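PDB 6SKY: Serine/threonine-protein kinase Tel1 from Chaetomium thermophilum, which phosphorylates serine and threonine residues of proteins with ATP and probably acts as a DNA damage sensor that activates checkpoint signalling. Local coordinates for residues R1468-L1473 with A1520-P1525; E1750-R1755 with Q1825-F1830; V2410-V2415 with T2443-L2448. All coordinates share one frame; numbering follows the deposited sequence.

Contact 1 of 3, residues R1468-L1473 with A1520-P1525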
# COMPACT_ATOMS: atom_id res chain seq x y z
N ARG A 1468 -64.70 1.60 -37.12
CA ARG A 1468 -64.63 2.10 -35.75
C ARG A 1468 -63.77 1.23 -34.86
O ARG A 1468 -63.51 1.61 -33.71
CB ARG A 1468 -66.03 2.20 -35.15
CG ARG A 1468 -67.03 2.95 -35.99
CD ARG A 1468 -68.43 2.71 -35.48
NE ARG A 1468 -69.45 3.19 -36.42
CZ ARG A 1468 -70.75 2.95 -36.29
NH1 ARG A 1468 -71.60 3.42 -37.18
NH2 ARG A 1468 -71.19 2.23 -35.27
N THR A 1469 -63.32 0.08 -35.34
CA THR A 1469 -62.54 -0.87 -34.55
C THR A 1469 -61.37 -1.36 -35.39
O THR A 1469 -61.34 -2.52 -35.82
CB THR A 1469 -63.41 -2.03 -34.08
OG1 THR A 1469 -64.71 -1.54 -33.75
CG2 THR A 1469 -62.81 -2.69 -32.86
N PRO A 1470 -60.39 -0.50 -35.65
CA PRO A 1470 -59.23 -0.94 -36.45
C PRO A 1470 -58.33 -1.89 -35.71
O PRO A 1470 -57.62 -2.67 -36.35
CB PRO A 1470 -58.52 0.38 -36.76
CG PRO A 1470 -58.83 1.23 -35.60
CD PRO A 1470 -60.23 0.88 -35.18
N SER A 1471 -58.32 -1.86 -34.37
CA SER A 1471 -57.48 -2.76 -33.61
C SER A 1471 -57.96 -4.20 -33.72
O SER A 1471 -57.14 -5.12 -33.69
CB SER A 1471 -57.44 -2.32 -32.15
OG SER A 1471 -57.10 -0.96 -32.05
N PHE A 1472 -59.27 -4.41 -33.83
CA PHE A 1472 -59.78 -5.76 -34.08
C PHE A 1472 -59.44 -6.20 -35.50
O PHE A 1472 -59.05 -7.36 -35.72
CB PHE A 1472 -61.28 -5.82 -33.86
CG PHE A 1472 -61.93 -7.02 -34.48
CD1 PHE A 1472 -61.95 -8.23 -33.81
CD2 PHE A 1472 -62.52 -6.94 -35.72
CE1 PHE A 1472 -62.54 -9.33 -34.38
CE2 PHE A 1472 -63.10 -8.04 -36.29
CZ PHE A 1472 -63.11 -9.24 -35.62
N LEU A 1473 -59.61 -5.31 -36.47
CA LEU A 1473 -59.42 -5.69 -37.86
C LEU A 1473 -57.96 -5.97 -38.16
O LEU A 1473 -57.67 -6.84 -38.98
CB LEU A 1473 -59.95 -4.60 -38.78
CG LEU A 1473 -59.93 -4.96 -40.26
CD1 LEU A 1473 -60.63 -6.29 -40.49
CD2 LEU A 1473 -60.58 -3.88 -41.06
N ALA A 1520 -56.10 -2.91 -48.41
CA ALA A 1520 -55.37 -1.82 -49.02
C ALA A 1520 -56.24 -0.58 -49.14
O ALA A 1520 -55.75 0.55 -48.98
CB ALA A 1520 -54.85 -2.24 -50.39
N ALA A 1521 -57.53 -0.77 -49.38
CA ALA A 1521 -58.47 0.34 -49.47
C ALA A 1521 -59.02 0.76 -48.12
O ALA A 1521 -59.75 1.75 -48.05
CB ALA A 1521 -59.62 -0.02 -50.41
N TYR A 1522 -58.68 0.05 -47.04
CA TYR A 1522 -59.20 0.38 -45.72
C TYR A 1522 -58.56 1.66 -45.20
O TYR A 1522 -57.38 1.93 -45.42
CB TYR A 1522 -58.93 -0.76 -44.74
CG TYR A 1522 -59.41 -0.50 -43.34
CD1 TYR A 1522 -60.70 -0.81 -42.95
CD2 TYR A 1522 -58.57 0.06 -42.39
CE1 TYR A 1522 -61.14 -0.57 -41.68
CE2 TYR A 1522 -59.01 0.31 -41.11
CZ TYR A 1522 -60.29 -0.01 -40.76
OH TYR A 1522 -60.73 0.23 -39.48
N ASP A 1523 -59.36 2.46 -44.50
CA ASP A 1523 -58.88 3.67 -43.86
C ASP A 1523 -59.91 4.09 -42.83
O ASP A 1523 -61.11 4.11 -43.13
CB ASP A 1523 -58.64 4.80 -44.87
CG ASP A 1523 -57.98 6.01 -44.25
OD1 ASP A 1523 -57.61 5.95 -43.06
OD2 ASP A 1523 -57.82 7.03 -44.96
N SER A 1524 -59.45 4.42 -41.63
CA SER A 1524 -60.37 4.66 -40.53
C SER A 1524 -59.98 5.93 -39.78
O SER A 1524 -58.80 6.25 -39.65
CB SER A 1524 -60.37 3.48 -39.55
OG SER A 1524 -61.07 3.79 -38.36
N PRO A 1525 -60.97 6.67 -39.28
CA PRO A 1525 -60.67 7.80 -38.39
C PRO A 1525 -60.27 7.37 -36.99
O PRO A 1525 -59.75 8.19 -36.23
CB PRO A 1525 -61.98 8.58 -38.36
CG PRO A 1525 -63.02 7.54 -38.58
CD PRO A 1525 -62.42 6.55 -39.54
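In the alpha-solenoid region of this PIKK kinase, the turn that follows helix 1502-1521 meets the first turn of helix 1470-1487. Tyr1522 carries the contact. CB points toward 1468-1473. CG lies anti to the backbone N (chi1 179°), so the ring extends straight across toward the start of the other helix. CD1 and CE1 lie under Leu1473, whose methyl CD2 sits over one ring face. The closest pair is Leu1473 CD2 and Tyr1522 CE1, 3.4 Å apart. Leu1473 CD2 is 3.8 Å from the centroid of the Tyr1522 ring and 29° off its normal, which makes a CH-pi contact. Leu1473 also has CG anti to its backbone N, so the two side chains reach toward each other tip to tip. Outside the two segments, the Tyr1522 ring also meets the ring of Phe1536, with the planes at about 35°. At the far end, Pro1470 lies at the ring edge, near the ring plane. Pro1470 CB is 4.4 Å from Tyr1522 CE2. The phenol oxygen has a polar partner just before the helix, as OH is hydrogen-bonded to Leu1466 O. The tip of the tyrosine is thus held at the end of helix 1463-1466, just before helix 1470-1487. Ser1524 faces 1468-1473, but its OG bonds to Glu1526 N. No hydrogen bond joins the two segments, and the packing between them is mainly apolar. At the tip of Tyr1522, OH rests 3.5 Å from CB of Pro1470.

Contact 2 of 3, residues E1750-R1755 with Q1825-F1830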
# COMPACT_ATOMS: atom_id res chain seq x y z
N GLU A 1750 -57.81 -33.42 0.78
CA GLU A 1750 -58.31 -32.11 1.19
C GLU A 1750 -57.32 -31.02 0.80
O GLU A 1750 -56.12 -31.26 0.72
CB GLU A 1750 -58.58 -32.09 2.70
CG GLU A 1750 -59.29 -30.83 3.21
CD GLU A 1750 -60.69 -30.66 2.65
OE1 GLU A 1750 -61.23 -31.62 2.06
OE2 GLU A 1750 -61.25 -29.55 2.79
N VAL A 1751 -57.84 -29.82 0.55
CA VAL A 1751 -56.99 -28.74 0.07
C VAL A 1751 -56.31 -28.02 1.22
O VAL A 1751 -55.13 -27.66 1.12
CB VAL A 1751 -57.82 -27.79 -0.80
CG1 VAL A 1751 -58.34 -28.53 -2.00
CG2 VAL A 1751 -58.98 -27.22 -0.02
N PHE A 1752 -57.01 -27.81 2.33
CA PHE A 1752 -56.46 -27.04 3.44
C PHE A 1752 -55.58 -27.89 4.35
O PHE A 1752 -55.76 -27.88 5.57
CB PHE A 1752 -57.58 -26.42 4.28
CG PHE A 1752 -58.22 -25.23 3.65
CD1 PHE A 1752 -57.50 -24.07 3.47
CD2 PHE A 1752 -59.53 -25.27 3.25
CE1 PHE A 1752 -58.09 -22.96 2.89
CE2 PHE A 1752 -60.13 -24.17 2.68
CZ PHE A 1752 -59.40 -23.02 2.50
N SER A 1753 -54.62 -28.60 3.78
CA SER A 1753 -53.74 -29.42 4.60
C SER A 1753 -52.45 -29.65 3.84
O SER A 1753 -52.41 -29.59 2.61
CB SER A 1753 -54.39 -30.76 4.96
OG SER A 1753 -54.67 -31.52 3.80
N ALA A 1754 -51.39 -29.92 4.59
CA ALA A 1754 -50.07 -30.09 4.00
C ALA A 1754 -50.08 -31.28 3.04
O ALA A 1754 -51.04 -32.03 2.94
CB ALA A 1754 -49.02 -30.28 5.08
N ARG A 1755 -48.99 -31.39 2.29
CA ARG A 1755 -48.80 -32.43 1.28
C ARG A 1755 -49.76 -32.26 0.11
O ARG A 1755 -49.61 -32.92 -0.92
CB ARG A 1755 -48.95 -33.83 1.89
CG ARG A 1755 -47.80 -34.22 2.79
CD ARG A 1755 -46.50 -34.23 2.01
NE ARG A 1755 -45.35 -34.04 2.87
CZ ARG A 1755 -44.09 -33.99 2.44
NH1 ARG A 1755 -43.84 -34.12 1.14
NH2 ARG A 1755 -43.10 -33.82 3.29
N GLN A 1825 -48.88 -22.16 8.20
CA GLN A 1825 -47.83 -22.60 9.11
C GLN A 1825 -47.20 -23.90 8.68
O GLN A 1825 -46.08 -24.21 9.10
CB GLN A 1825 -48.40 -22.75 10.52
CG GLN A 1825 -49.12 -21.53 11.02
CD GLN A 1825 -49.54 -21.68 12.46
OE1 GLN A 1825 -49.05 -22.55 13.17
NE2 GLN A 1825 -50.47 -20.83 12.90
N GLU A 1826 -47.88 -24.68 7.84
CA GLU A 1826 -47.34 -25.91 7.30
C GLU A 1826 -46.87 -25.77 5.86
O GLU A 1826 -45.92 -26.45 5.46
CB GLU A 1826 -48.40 -27.02 7.36
CG GLU A 1826 -48.84 -27.37 8.76
CD GLU A 1826 -47.86 -28.29 9.46
OE1 GLU A 1826 -47.28 -29.16 8.78
OE2 GLU A 1826 -47.67 -28.14 10.68
N TRP A 1827 -47.51 -24.90 5.08
CA TRP A 1827 -47.16 -24.74 3.68
C TRP A 1827 -45.86 -23.97 3.49
O TRP A 1827 -45.14 -24.22 2.52
CB TRP A 1827 -48.27 -24.02 2.94
CG TRP A 1827 -49.47 -24.84 2.73
CD1 TRP A 1827 -49.55 -26.19 2.74
CD2 TRP A 1827 -50.79 -24.36 2.48
NE1 TRP A 1827 -50.84 -26.59 2.51
CE2 TRP A 1827 -51.62 -25.48 2.35
CE3 TRP A 1827 -51.35 -23.09 2.36
CZ2 TRP A 1827 -52.98 -25.37 2.10
CZ3 TRP A 1827 -52.69 -22.98 2.11
CH2 TRP A 1827 -53.49 -24.11 1.99
N LEU A 1828 -45.56 -23.02 4.37
CA LEU A 1828 -44.36 -22.22 4.18
C LEU A 1828 -43.10 -22.97 4.57
O LEU A 1828 -42.02 -22.62 4.08
CB LEU A 1828 -44.46 -20.92 4.98
CG LEU A 1828 -45.51 -19.92 4.49
CD1 LEU A 1828 -45.53 -18.72 5.39
CD2 LEU A 1828 -45.26 -19.50 3.07
N ASN A 1829 -43.20 -23.99 5.41
CA ASN A 1829 -42.05 -24.80 5.80
C ASN A 1829 -41.99 -26.07 4.97
O ASN A 1829 -42.00 -27.18 5.48
CB ASN A 1829 -42.13 -25.13 7.29
CG ASN A 1829 -42.07 -23.90 8.16
OD1 ASN A 1829 -41.16 -23.08 8.04
ND2 ASN A 1829 -43.06 -23.75 9.03
N PHE A 1830 -41.91 -25.91 3.65
CA PHE A 1830 -42.07 -27.03 2.72
C PHE A 1830 -40.94 -27.02 1.70
O PHE A 1830 -41.02 -26.35 0.68
CB PHE A 1830 -43.42 -26.96 2.03
CG PHE A 1830 -44.05 -28.29 1.81
CD1 PHE A 1830 -45.00 -28.76 2.70
CD2 PHE A 1830 -43.70 -29.07 0.74
CE1 PHE A 1830 -45.59 -29.98 2.51
CE2 PHE A 1830 -44.28 -30.29 0.54
CZ PHE A 1830 -45.23 -30.75 1.43
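The indole of Trp1827 meets an irregular loop with its edge, and two backbone carbonyl oxygens lie at that edge, in its plane. The setting is the helical solenoid: the C-terminal part of helix 1815-1827 packs on the loop that leads to helix 1762-1771. Trp1827 has CG anti to its carbonyl carbon (chi1 -72°), and the indole reaches the loop at its NE1 and CZ2 edge. Trp1827 NE1 donates to Ser1753 O at 3.4 Å. The bond is long and weak, though nearly straight, with an N-H...O angle of 166°. Beside it, Val1751 O lies 3.3 Å from CZ2 of Trp1827. The loop bends here through an inverse gamma turn centred on Phe1752. The ring of Phe1752 comes to the indole obliquely, with CD1 4.3 Å from CH2 of Trp1827. Trp1762 of the next helix meets the indole edge-to-face. An alanine in place of Trp1827 would remove the indole, and would probably lose both the weak bond to Ser1753 O and the packing against Phe1752 and Trp1762.

Further along, Ala1754 CB packs on Glu1826 CB at 4.0 Å, and it also lies at the edge of the Phe1830 ring. Arg1755 starts away from the helix, but its chain bends at chi2 and its end comes back. The guanidinium then crosses the Phe1830 ring obliquely, with the planes 57° apart. It is not a parallel stack. NH1 of Arg1755 also forms a salt bridge with Glu1758, which would help to fix the group. Phe1830 CZ sits over one guanidinium face, offset toward its rim, 3.6 Å from Arg1755 CZ.

Contact 3 of 3, residues V2410-V2415 with T2443-L2448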
# COMPACT_ATOMS: atom_id res chain seq x y z
N VAL A 2410 2.04 42.15 -18.31
CA VAL A 2410 2.51 41.05 -19.14
C VAL A 2410 1.42 39.99 -19.28
O VAL A 2410 1.17 39.47 -20.38
CB VAL A 2410 3.80 40.48 -18.54
CG1 VAL A 2410 3.81 38.98 -18.56
CG2 VAL A 2410 5.00 41.04 -19.27
N ALA A 2411 0.75 39.67 -18.18
CA ALA A 2411 -0.37 38.74 -18.24
C ALA A 2411 -1.46 39.26 -19.15
O ALA A 2411 -2.05 38.51 -19.93
CB ALA A 2411 -0.91 38.49 -16.84
N ASN A 2412 -1.74 40.56 -19.07
CA ASN A 2412 -2.80 41.11 -19.90
C ASN A 2412 -2.41 41.13 -21.37
O ASN A 2412 -3.28 40.95 -22.22
CB ASN A 2412 -3.16 42.51 -19.41
CG ASN A 2412 -3.73 42.49 -18.02
OD1 ASN A 2412 -4.44 41.56 -17.65
ND2 ASN A 2412 -3.42 43.51 -17.24
N GLU A 2413 -1.13 41.29 -21.69
CA GLU A 2413 -0.74 41.21 -23.09
C GLU A 2413 -0.90 39.80 -23.63
O GLU A 2413 -1.41 39.60 -24.74
CB GLU A 2413 0.70 41.68 -23.28
CG GLU A 2413 0.91 43.14 -22.94
CD GLU A 2413 -0.05 44.06 -23.66
OE1 GLU A 2413 -0.39 43.78 -24.83
OE2 GLU A 2413 -0.46 45.07 -23.06
N VAL A 2414 -0.49 38.79 -22.86
CA VAL A 2414 -0.65 37.41 -23.32
C VAL A 2414 -2.13 37.07 -23.49
O VAL A 2414 -2.53 36.44 -24.48
CB VAL A 2414 0.05 36.44 -22.36
CG1 VAL A 2414 -0.14 35.03 -22.84
CG2 VAL A 2414 1.50 36.77 -22.27
N VAL A 2415 -2.95 37.48 -22.53
CA VAL A 2415 -4.38 37.20 -22.61
C VAL A 2415 -4.99 37.90 -23.80
O VAL A 2415 -5.79 37.33 -24.54
CB VAL A 2415 -5.08 37.59 -21.31
CG1 VAL A 2415 -6.56 37.52 -21.49
CG2 VAL A 2415 -4.65 36.68 -20.20
N THR A 2443 -8.74 50.42 -18.16
CA THR A 2443 -7.55 49.60 -18.17
C THR A 2443 -7.65 48.55 -19.26
O THR A 2443 -8.70 48.37 -19.88
CB THR A 2443 -7.35 48.93 -16.81
OG1 THR A 2443 -7.94 49.75 -15.79
CG2 THR A 2443 -5.88 48.77 -16.51
N LEU A 2444 -6.54 47.85 -19.51
CA LEU A 2444 -6.59 46.75 -20.47
C LEU A 2444 -7.33 45.55 -19.89
O LEU A 2444 -8.07 44.87 -20.61
CB LEU A 2444 -5.18 46.36 -20.89
CG LEU A 2444 -5.09 45.23 -21.92
CD1 LEU A 2444 -5.92 45.54 -23.14
CD2 LEU A 2444 -3.67 44.99 -22.31
N PHE A 2445 -7.16 45.29 -18.60
CA PHE A 2445 -7.89 44.20 -17.97
C PHE A 2445 -9.38 44.38 -18.14
O PHE A 2445 -10.10 43.42 -18.42
CB PHE A 2445 -7.53 44.12 -16.49
CG PHE A 2445 -8.32 43.10 -15.74
CD1 PHE A 2445 -9.38 43.48 -14.96
CD2 PHE A 2445 -7.99 41.77 -15.80
CE1 PHE A 2445 -10.10 42.55 -14.27
CE2 PHE A 2445 -8.71 40.85 -15.11
CZ PHE A 2445 -9.77 41.24 -14.35
N GLN A 2446 -9.88 45.60 -17.99
CA GLN A 2446 -11.31 45.81 -18.13
C GLN A 2446 -11.75 45.76 -19.58
O GLN A 2446 -12.85 45.29 -19.87
CB GLN A 2446 -11.72 47.13 -17.49
CG GLN A 2446 -11.48 47.19 -16.01
CD GLN A 2446 -12.27 46.16 -15.25
OE1 GLN A 2446 -11.87 45.73 -14.17
NE2 GLN A 2446 -13.40 45.76 -15.79
N LYS A 2447 -10.92 46.20 -20.51
CA LYS A 2447 -11.30 46.10 -21.91
C LYS A 2447 -11.33 44.66 -22.38
O LYS A 2447 -12.05 44.35 -23.34
CB LYS A 2447 -10.35 46.93 -22.77
CG LYS A 2447 -10.50 48.41 -22.55
CD LYS A 2447 -9.61 49.19 -23.48
CE LYS A 2447 -9.97 50.66 -23.46
NZ LYS A 2447 -9.24 51.43 -24.50
N LEU A 2448 -10.58 43.78 -21.74
CA LEU A 2448 -10.66 42.36 -22.07
C LEU A 2448 -11.83 41.69 -21.35
O LEU A 2448 -12.53 40.87 -21.94
CB LEU A 2448 -9.36 41.65 -21.71
CG LEU A 2448 -8.09 42.11 -22.42
CD1 LEU A 2448 -6.89 41.54 -21.73
CD2 LEU A 2448 -8.13 41.66 -23.85
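Leu2444 has CG anti to its backbone N (chi1 -179°), while Asn2412 has CG anti to its carbonyl carbon. These torsions bring CD2 of Leu2444 to CB of Asn2412, 3.8 Å away. Glu2413 starts away from the other helix, but a bend at chi2 turns its carboxylate back. Glu2413 and Leu2444 cross at about a right angle, and OE2 of Glu2413 lies beside the same CD2 of Leu2444. The methyl thus meets the base of one side chain and the tip of the next.

The two segments are neighbouring helices of the FAT region, an alpha solenoid. They run in roughly the same direction, with axes 10.1 Å apart at closest approach and 29° between them. One turn beyond Leu2444, Leu2448 points toward 2410-2415. Leu2448 CD1 lies 3.7 Å from Asn2412 O. Leu2448 CD1 packs on Val2415 CG1 at 4.0 Å, where the two side chains cross obliquely.

The buried amide of Asn2412 finds its bonds in the preceding helix and loop. OD1 is bonded to Trp2402 NE1, and ND2 to Ser2406 O. Both polar atoms are therefore satisfied, and each branch of the amide, OD1 and ND2, is held by one bond. No hydrogen bond passes between the two segments. Phe2445 meets Trp2402 edge-to-face. The Phe2445 ring and the Asn2412 amide are turned 46° apart, and OD1 of Asn2412 lies at the ring edge, 4.0 Å from CD2 of Phe2445.

In the fold
From the N terminus of the modelled chain, contact 1 comes first. It closes a mostly helical loop of 46 residues and ties the start of helix 1470-1487 to the turn after helix 1502-1521. Contact 2 follows, closing 69 residues and joining the loop before helix 1762-1771 to the C-terminal part of helix 1815-1827. Contact 3 lies much later, in the FAT region. It closes 27 residues, mostly not helix, between helices 2409-2418 and 2444-2459. The three loops are in series, so none nests or crosses. The centres of contacts 1 and 2 are 53 Å apart. Contacts 2 and 3 lie on opposite sides of the chain's centre.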